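Local coordinates for possible transcriptional regulator, ArsR family protein (Rhodococcus sp., PDB 2OQG) that probably binds DNA and regulates transcription, as a winged helix-turn-helix protein of the ArsR family, at residues Ala33-Ser36 against Ala37-Ala41; Gly79-Leu82 against Asn83-Ala86. One frame throughout, in Å; residues are numbered along the deposited sequence.

Contact 1. Residues Ala33-Ser36 against Ala37-Ala41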
loop_
_atom_site.group_PDB
_atom_site.type_symbol
_atom_site.label_atom_id
_atom_site.label_comp_id
_atom_site.label_asym_id
_atom_site.label_seq_id
_atom_site.Cartn_x
_atom_site.Cartn_y
_atom_site.Cartn_z
ATOM N N ALA A 33 -12.603 2.178 -1.676
ATOM C CA ALA A 33 -11.650 1.095 -1.789
ATOM C C ALA A 33 -10.560 1.546 -2.732
ATOM O O ALA A 33 -10.891 2.176 -3.726
ATOM C CB ALA A 33 -12.323 -0.088 -2.377
ATOM N N ASP A 34 -9.297 1.210 -2.451
ATOM C CA ASP A 34 -8.186 1.454 -3.429
ATOM C C ASP A 34 -8.484 0.715 -4.716
ATOM O O ASP A 34 -8.798 -0.492 -4.653
ATOM C CB ASP A 34 -6.842 0.884 -2.943
ATOM C CG ASP A 34 -6.315 1.497 -1.659
ATOM O OD1 ASP A 34 -6.848 2.508 -1.176
ATOM O OD2 ASP A 34 -5.329 0.906 -1.126
ATOM N N GLN A 35 -8.370 1.399 -5.872
ATOM C CA GLN A 35 -8.715 0.752 -7.170
ATOM C C GLN A 35 -7.726 1.132 -8.232
ATOM O O GLN A 35 -7.147 2.203 -8.175
ATOM C CB GLN A 35 -10.136 1.120 -7.622
ATOM C CG GLN A 35 -11.148 0.546 -6.633
ATOM C CD GLN A 35 -12.530 0.930 -6.932
ATOM O OE1 GLN A 35 -13.215 1.512 -6.095
ATOM N NE2 GLN A 35 -12.969 0.634 -8.152
ATOM N N SER A 36 -7.572 0.257 -9.225
ATOM C CA SER A 36 -6.735 0.581 -10.333
ATOM C C SER A 36 -7.451 1.456 -11.331
ATOM O O SER A 36 -8.671 1.601 -11.331
ATOM C CB SER A 36 -6.296 -0.704 -11.026
ATOM O OG SER A 36 -7.428 -1.408 -11.564
ATOM N N ALA A 37 -6.689 2.033 -12.238
ATOM C CA ALA A 37 -7.295 2.783 -13.308
ATOM C C ALA A 37 -8.217 1.876 -14.140
ATOM O O ALA A 37 -9.270 2.301 -14.578
ATOM C CB ALA A 37 -6.226 3.354 -14.166
ATOM N N SER A 38 -7.841 0.617 -14.327
ATOM C CA SER A 38 -8.664 -0.294 -15.132
ATOM C C SER A 38 -9.915 -0.773 -14.371
ATOM O O SER A 38 -10.940 -1.129 -14.979
ATOM C CB SER A 38 -7.801 -1.449 -15.642
ATOM O OG SER A 38 -6.780 -0.959 -16.501
ATOM N N SER A 39 -9.854 -0.795 -13.040
ATOM C CA SER A 39 -11.074 -0.953 -12.260
ATOM C C SER A 39 -11.995 0.239 -12.585
ATOM O O SER A 39 -13.147 0.044 -12.961
ATOM C CB SER A 39 -10.777 -1.062 -10.764
ATOM O OG SER A 39 -11.920 -1.479 -10.029
ATOM N N LEU A 40 -11.478 1.467 -12.490
ATOM C CA LEU A 40 -12.303 2.666 -12.705
ATOM C C LEU A 40 -12.933 2.706 -14.090
ATOM O O LEU A 40 -14.115 3.031 -14.218
ATOM C CB LEU A 40 -11.518 3.955 -12.455
ATOM C CG LEU A 40 -11.194 4.199 -10.969
ATOM C CD1 LEU A 40 -10.151 5.294 -10.888
ATOM C CD2 LEU A 40 -12.409 4.563 -10.161
ATOM N N ALA A 41 -12.128 2.390 -15.105
ATOM C CA ALA A 41 -12.600 2.315 -16.504
ATOM C C ALA A 41 -13.692 1.285 -16.726
ATOM O O ALA A 41 -14.580 1.465 -17.569
ATOM C CB ALA A 41 -11.414 2.051 -17.479
#
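An N-cap opens helix 37-43, a helix of the winged helix-turn-helix domain, and Ser36 is the capping residue. Its OG accepts the backbone N-H of Ser39, with Ser36 OG to Ser39 N at 2.9 Å and an N-H...O angle of 153°. The first torsion makes this possible. Ser36 OG sits between its own backbone N and carbonyl carbon (chi1 63°), which turns the hydroxyl oxygen to the first turn. There it takes up the N-H of Ser39, where the preceding turn of helix is missing. The backbone carbonyl of Ser36 starts the regular pattern: Leu40 N lies 3.0 Å from Ser36 O, and the bond is fairly straight at 165°. One residue thus grips the first turn twice, once with its side chain and once with its backbone. Leu40 also leans on that carbonyl, its CG 3.6 Å from Ser36 O. Gln35 comes alongside Ser39 from the loop; Gln35 CB is 3.9 Å from Ser39 CB. Further along, Ala41 N bonds to Ala37 O at 2.9 Å and carries the helix on. The Leu40 side chain packs on Ile26, Glu29 and Leu30 of helix 21-32 and on Ile51 of helix 48-60. On the loop side, Gln35 makes backbone hydrogen bonds with Tyr75 in strand 72-77, and Asp34 forms a salt bridge with Arg76 of the same strand. The cap therefore lies where the wing strand, helix 21-32 and helix 48-60 come together around the start of helix 37-43.

Contact 2. Residues Gly79-Leu82 against Asn83-Ala86; sequences GAEL and NKTA
Asn83 has CG anti to its carbonyl carbon and beside its backbone N (chi1 -62°), which lays the amide back over the carbonyl of Gly79. In Thr85 the hydroxyl takes the same position (chi1 -61°) and turns back to Glu81. Asn83 CG is 3.2 Å from Gly79 O. That oxygen is bonded by the backbone, with Asn83 N 2.8 Å away and nearly in line with the C=O. Thr85 OG1 donates to Glu81 O at 2.8 Å, and Thr85 N reaches the same Glu81 O at 2.9 Å. The two donors come from opposite faces of the carbonyl plane, so one oxygen is held twice. Glu81 and Lys84 run side by side, pointing the same way. Their salt bridge is long, with Glu81 OE2 to Lys84 NZ at 3.7 Å. Lys84 CD lies 3.8 Å from Glu81 OE2, so the aliphatic part of the lysine runs close to the carboxylate. The polar end of Asn83 has its strong partner elsewhere: ND2 hydrogen-bonds to Asp97 of the third subunit. With an alanine here, that aspartate would probably lose its amide partner and the Gly79 carbonyl its cover. Leu82 packs on Trp96 of the third subunit, and on Leu18 and Leu63 of its own chain. Thr85 packs on Leu11, Val14 and Phe15 of helix 5-17. Backbone bonds from Lys84 N to Ala80 O and from Ala86 N to Leu82 O continue the i to i+4 hydrogen bonding. This is alpha-helical bonding, here in the first turns of the long C-terminal helix 80-107, which also meets another subunit.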
loop_
_atom_site.group_PDB
_atom_site.type_symbol
_atom_site.label_atom_id
_atom_site.label_comp_id
_atom_site.label_asym_id
_atom_site.label_seq_id
_atom_site.Cartn_x
_atom_site.Cartn_y
_atom_site.Cartn_z
ATOM N N GLY A 79 -8.373 12.567 2.472
ATOM C CA GLY A 79 -9.186 13.643 3.033
ATOM C C GLY A 79 -8.485 14.946 3.301
ATOM O O GLY A 79 -9.166 15.984 3.422
ATOM N N ALA A 80 -7.149 14.953 3.431
ATOM C CA ALA A 80 -6.413 16.187 3.855
ATOM C C ALA A 80 -6.789 17.470 3.118
ATOM O O ALA A 80 -7.014 18.531 3.784
ATOM C CB ALA A 80 -4.880 16.014 3.809
ATOM N N GLU A 81 -6.847 17.433 1.783
ATOM C CA GLU A 81 -7.187 18.670 1.085
ATOM C C GLU A 81 -8.661 19.033 1.151
ATOM O O GLU A 81 -8.985 20.221 1.113
ATOM C CB GLU A 81 -6.708 18.631 -0.373
ATOM C CG GLU A 81 -5.205 18.315 -0.462
ATOM C CD GLU A 81 -4.257 19.493 -0.303
ATOM O OE1 GLU A 81 -3.434 19.692 -1.236
ATOM O OE2 GLU A 81 -4.270 20.201 0.732
ATOM N N LEU A 82 -9.551 18.050 1.336
ATOM C CA LEU A 82 -10.950 18.323 1.490
ATOM C C LEU A 82 -11.096 18.960 2.861
ATOM O O LEU A 82 -11.839 19.924 3.015
ATOM C CB LEU A 82 -11.813 17.071 1.468
ATOM C CG LEU A 82 -12.223 16.322 0.222
ATOM C CD1 LEU A 82 -13.457 15.415 0.529
ATOM C CD2 LEU A 82 -12.388 17.231 -0.930
ATOM N N ASN A 83 -10.328 18.477 3.840
ATOM C CA ASN A 83 -10.433 19.065 5.211
ATOM C C ASN A 83 -9.913 20.501 5.231
ATOM O O ASN A 83 -10.532 21.414 5.808
ATOM C CB ASN A 83 -9.690 18.213 6.233
ATOM C CG ASN A 83 -10.253 16.826 6.349
ATOM O OD1 ASN A 83 -11.443 16.571 6.064
ATOM N ND2 ASN A 83 -9.408 15.899 6.800
ATOM N N LYS A 84 -8.824 20.738 4.519
ATOM C CA LYS A 84 -8.237 22.084 4.492
ATOM C C LYS A 84 -9.241 23.020 3.801
ATOM O O LYS A 84 -9.504 24.161 4.235
ATOM C CB LYS A 84 -6.859 22.092 3.806
ATOM C CG LYS A 84 -6.316 23.491 3.586
ATOM C CD LYS A 84 -5.145 23.425 2.623
ATOM C CE LYS A 84 -3.880 23.301 3.360
ATOM N NZ LYS A 84 -2.726 23.049 2.458
ATOM N N THR A 85 -9.788 22.547 2.678
ATOM C CA THR A 85 -10.748 23.388 1.971
ATOM C C THR A 85 -11.953 23.700 2.843
ATOM O O THR A 85 -12.419 24.841 2.903
ATOM C CB THR A 85 -11.188 22.688 0.708
ATOM O OG1 THR A 85 -10.033 22.481 -0.142
ATOM C CG2 THR A 85 -12.277 23.477 0.033
ATOM N N ALA A 86 -12.453 22.660 3.520
ATOM C CA ALA A 86 -13.593 22.849 4.373
ATOM C C ALA A 86 -13.284 23.888 5.497
ATOM O O ALA A 86 -14.098 24.795 5.778
ATOM C CB ALA A 86 -14.000 21.526 4.946
#

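From the N terminus, the chain passes through helices 5-17 and 21-32 before it reaches contact 1. There the loop after helix 21-32 turns into helix 37-43. Helix 48-60 and the two antiparallel strands 64-69 and 72-77 follow. Contact 2 comes next, at the start of helix 80-107. Each contact joins adjacent segments, so neither closes a long loop. They stand in series, and neither nests in or crosses the other. The centres of contact 1 and contact 2 are about 23 Å apart. The nearest atoms of contact 1 and contact 2 are about 11 Å apart, without touching. Strand 72-77 relates them: its residues pair with the loop of contact 1, and the chain then runs on into contact 2.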